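Local coordinates for protein poly-beta-1,6-N-acetyl-D-glucosamine N-deacetylase (Aggregatibacter actinomycetemcomitans, PDB 4U10) that probably removes acetyl groups from poly-beta-1,6-N-acetyl-D-glucosamine by hydrolysing carbon-nitrogen (amide) bonds, through its metal-binding polysaccharide deacetylase domain, at residues 97-102 with 139-144. Sequence-based numbering, arbitrary orientation.
Sequences FAPVSS and VEIASH. With ZN (zinc ion), chain C.
Phe97 and Ile141, bridged in register on neighbouring parallel strands, send their side chains to the same side of the sheet, where they lie side by side. CG of Phe97 stands anti to its backbone N (chi1 177°), and the ring edge meets the Ile141 methyl, CD2 to CD1 at 4.1 Å. Pro99 CD sits over one face of that ring, offset toward the rim, and also touches Ile141 CG2, while Val139 CG1 packs against Phe97 CB at 3.5 Å. Helices 127-135 and 177-199 reach this apolar cluster through Val130 and Ile195.

In the backbone Phe97 uses both of its polar atoms: its N donates to Glu140 O (2.8 Å), and its O accepts from Ala142 N (2.8 Å), just past the end of strand 139-141. Beyond Ala142 the direct bonding gives way to a water that donates to Pro99 O (2.7 Å) and accepts from His144 N (3.0 Å), linking the two backbones just before helix 101-104.

The CB of His144 points toward segment 97-102 and lies 3.3 Å from Ala98 O; CG is anti to the backbone N (chi1 -158°), and Val100 CG2 approaches ring atom CD2 obliquely. Val207 O accepts from ND1, fixing the ring's rotation and directing NE2 to a zinc ion at 2.1 Å. Asp75, His149 and a water complete that site, the Asp-His-His metal centre at the C-terminal strand ends of the polysaccharide deacetylase (NodB) fold.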
loop_
_atom_site.group_PDB
_atom_site.type_symbol
_atom_site.label_atom_id
_atom_site.label_comp_id
_atom_site.label_asym_id
_atom_site.label_seq_id
_atom_site.Cartn_x
_atom_site.Cartn_y
_atom_site.Cartn_z
ATOM N N PHE A 97 -4.594 -4.053 -1.666
ATOM C CA PHE A 97 -4.519 -2.826 -2.471
ATOM C C PHE A 97 -4.733 -1.655 -1.485
ATOM O O PHE A 97 -5.695 -1.680 -0.697
ATOM C CB PHE A 97 -5.642 -2.859 -3.493
ATOM C CG PHE A 97 -5.760 -1.635 -4.381
ATOM C CD1 PHE A 97 -4.661 -1.084 -5.003
ATOM C CD2 PHE A 97 -7.025 -1.094 -4.678
ATOM C CE1 PHE A 97 -4.827 0.009 -5.856
ATOM C CE2 PHE A 97 -7.174 -0.032 -5.591
ATOM C CZ PHE A 97 -6.070 0.529 -6.124
ATOM N N ALA A 98 -3.860 -0.641 -1.548
ATOM C CA ALA A 98 -3.911 0.498 -0.667
ATOM C C ALA A 98 -4.014 1.851 -1.402
ATOM O O ALA A 98 -3.024 2.600 -1.612
ATOM C CB ALA A 98 -2.742 0.461 0.283
ATOM N N PRO A 99 -5.257 2.176 -1.801
ATOM C CA PRO A 99 -5.442 3.465 -2.446
ATOM C C PRO A 99 -5.481 4.654 -1.463
ATOM O O PRO A 99 -6.017 4.564 -0.366
ATOM C CB PRO A 99 -6.787 3.259 -3.166
ATOM C CG PRO A 99 -7.576 2.441 -2.115
ATOM C CD PRO A 99 -6.523 1.452 -1.624
ATOM N N VAL A 100 -4.905 5.795 -1.851
ATOM C CA VAL A 100 -5.082 6.967 -1.085
ATOM C C VAL A 100 -6.536 7.418 -1.199
ATOM O O VAL A 100 -6.994 7.745 -2.276
ATOM C CB VAL A 100 -4.153 8.065 -1.568
ATOM C CG1 VAL A 100 -4.387 9.326 -0.729
ATOM C CG2 VAL A 100 -2.676 7.619 -1.480
ATOM N N SER A 101 -7.303 7.399 -0.113
ATOM C CA SER A 101 -8.749 7.658 -0.216
ATOM C C SER A 101 -9.205 9.052 -0.651
ATOM O O SER A 101 -10.245 9.172 -1.305
ATOM C CB SER A 101 -9.456 7.155 1.027
ATOM O OG SER A 101 -8.862 7.585 2.246
ATOM N N SER A 102 -8.474 10.140 -0.318
ATOM C CA SER A 102 -8.903 11.480 -0.838
ATOM C C SER A 102 -8.701 11.592 -2.386
ATOM O O SER A 102 -9.347 12.409 -3.080
ATOM C CB SER A 102 -8.167 12.610 -0.121
ATOM O OG SER A 102 -6.849 12.752 -0.536
ATOM N N VAL A 139 -9.008 -9.229 -3.624
ATOM C CA VAL A 139 -8.350 -7.988 -3.254
ATOM C C VAL A 139 -8.923 -7.444 -1.940
ATOM O O VAL A 139 -10.119 -7.131 -1.848
ATOM C CB VAL A 139 -8.505 -6.942 -4.359
ATOM C CG1 VAL A 139 -7.727 -5.639 -4.006
ATOM C CG2 VAL A 139 -8.124 -7.519 -5.736
ATOM N N GLU A 140 -8.052 -7.330 -0.946
ATOM C CA GLU A 140 -8.322 -6.711 0.335
ATOM C C GLU A 140 -7.991 -5.201 0.207
ATOM O O GLU A 140 -6.902 -4.853 -0.289
ATOM C CB GLU A 140 -7.382 -7.339 1.361
ATOM C CG GLU A 140 -7.267 -6.641 2.726
ATOM C CD GLU A 140 -8.126 -7.290 3.776
ATOM O OE1 GLU A 140 -8.439 -8.463 3.612
ATOM O OE2 GLU A 140 -8.478 -6.642 4.741
ATOM N N ILE A 141 -8.944 -4.337 0.583
ATOM C CA ILE A 141 -8.723 -2.871 0.641
ATOM C C ILE A 141 -8.109 -2.368 1.960
ATOM O O ILE A 141 -8.692 -2.458 2.997
ATOM C CB ILE A 141 -9.989 -2.083 0.312
ATOM C CG1 ILE A 141 -10.673 -2.685 -0.890
ATOM C CG2 ILE A 141 -9.617 -0.637 -0.025
ATOM C CD1 ILE A 141 -9.765 -2.855 -2.126
ATOM N N ALA A 142 -6.886 -1.865 1.884
ATOM C CA ALA A 142 -6.223 -1.246 3.011
ATOM C C ALA A 142 -6.185 0.248 2.856
ATOM O O ALA A 142 -6.316 0.785 1.758
ATOM C CB ALA A 142 -4.831 -1.761 3.108
ATOM N N SER A 143 -5.931 0.932 3.955
ATOM C CA SER A 143 -5.698 2.368 3.897
ATOM C C SER A 143 -4.273 2.674 3.531
ATOM O O SER A 143 -3.325 1.899 3.872
ATOM C CB SER A 143 -5.983 2.971 5.267
ATOM O OG SER A 143 -5.777 4.349 5.297
ATOM N N HIS A 144 -4.103 3.873 2.929
ATOM C CA HIS A 144 -2.804 4.468 2.622
ATOM C C HIS A 144 -2.923 5.966 2.926
ATOM O O HIS A 144 -2.272 6.801 2.279
ATOM C CB HIS A 144 -2.511 4.264 1.146
ATOM C CG HIS A 144 -1.064 4.333 0.739
ATOM N ND1 HIS A 144 -0.020 3.818 1.482
ATOM C CD2 HIS A 144 -0.530 4.682 -0.452
ATOM C CE1 HIS A 144 1.096 3.924 0.800
ATOM N NE2 HIS A 144 0.807 4.426 -0.389
HETATM ZN ZN ZN C . 2.161 5.247 -1.763
HETATM O O HOH W 1 -6.604 5.244 2.135
HETATM O O HOH W 2 3.743 4.449 -1.143
#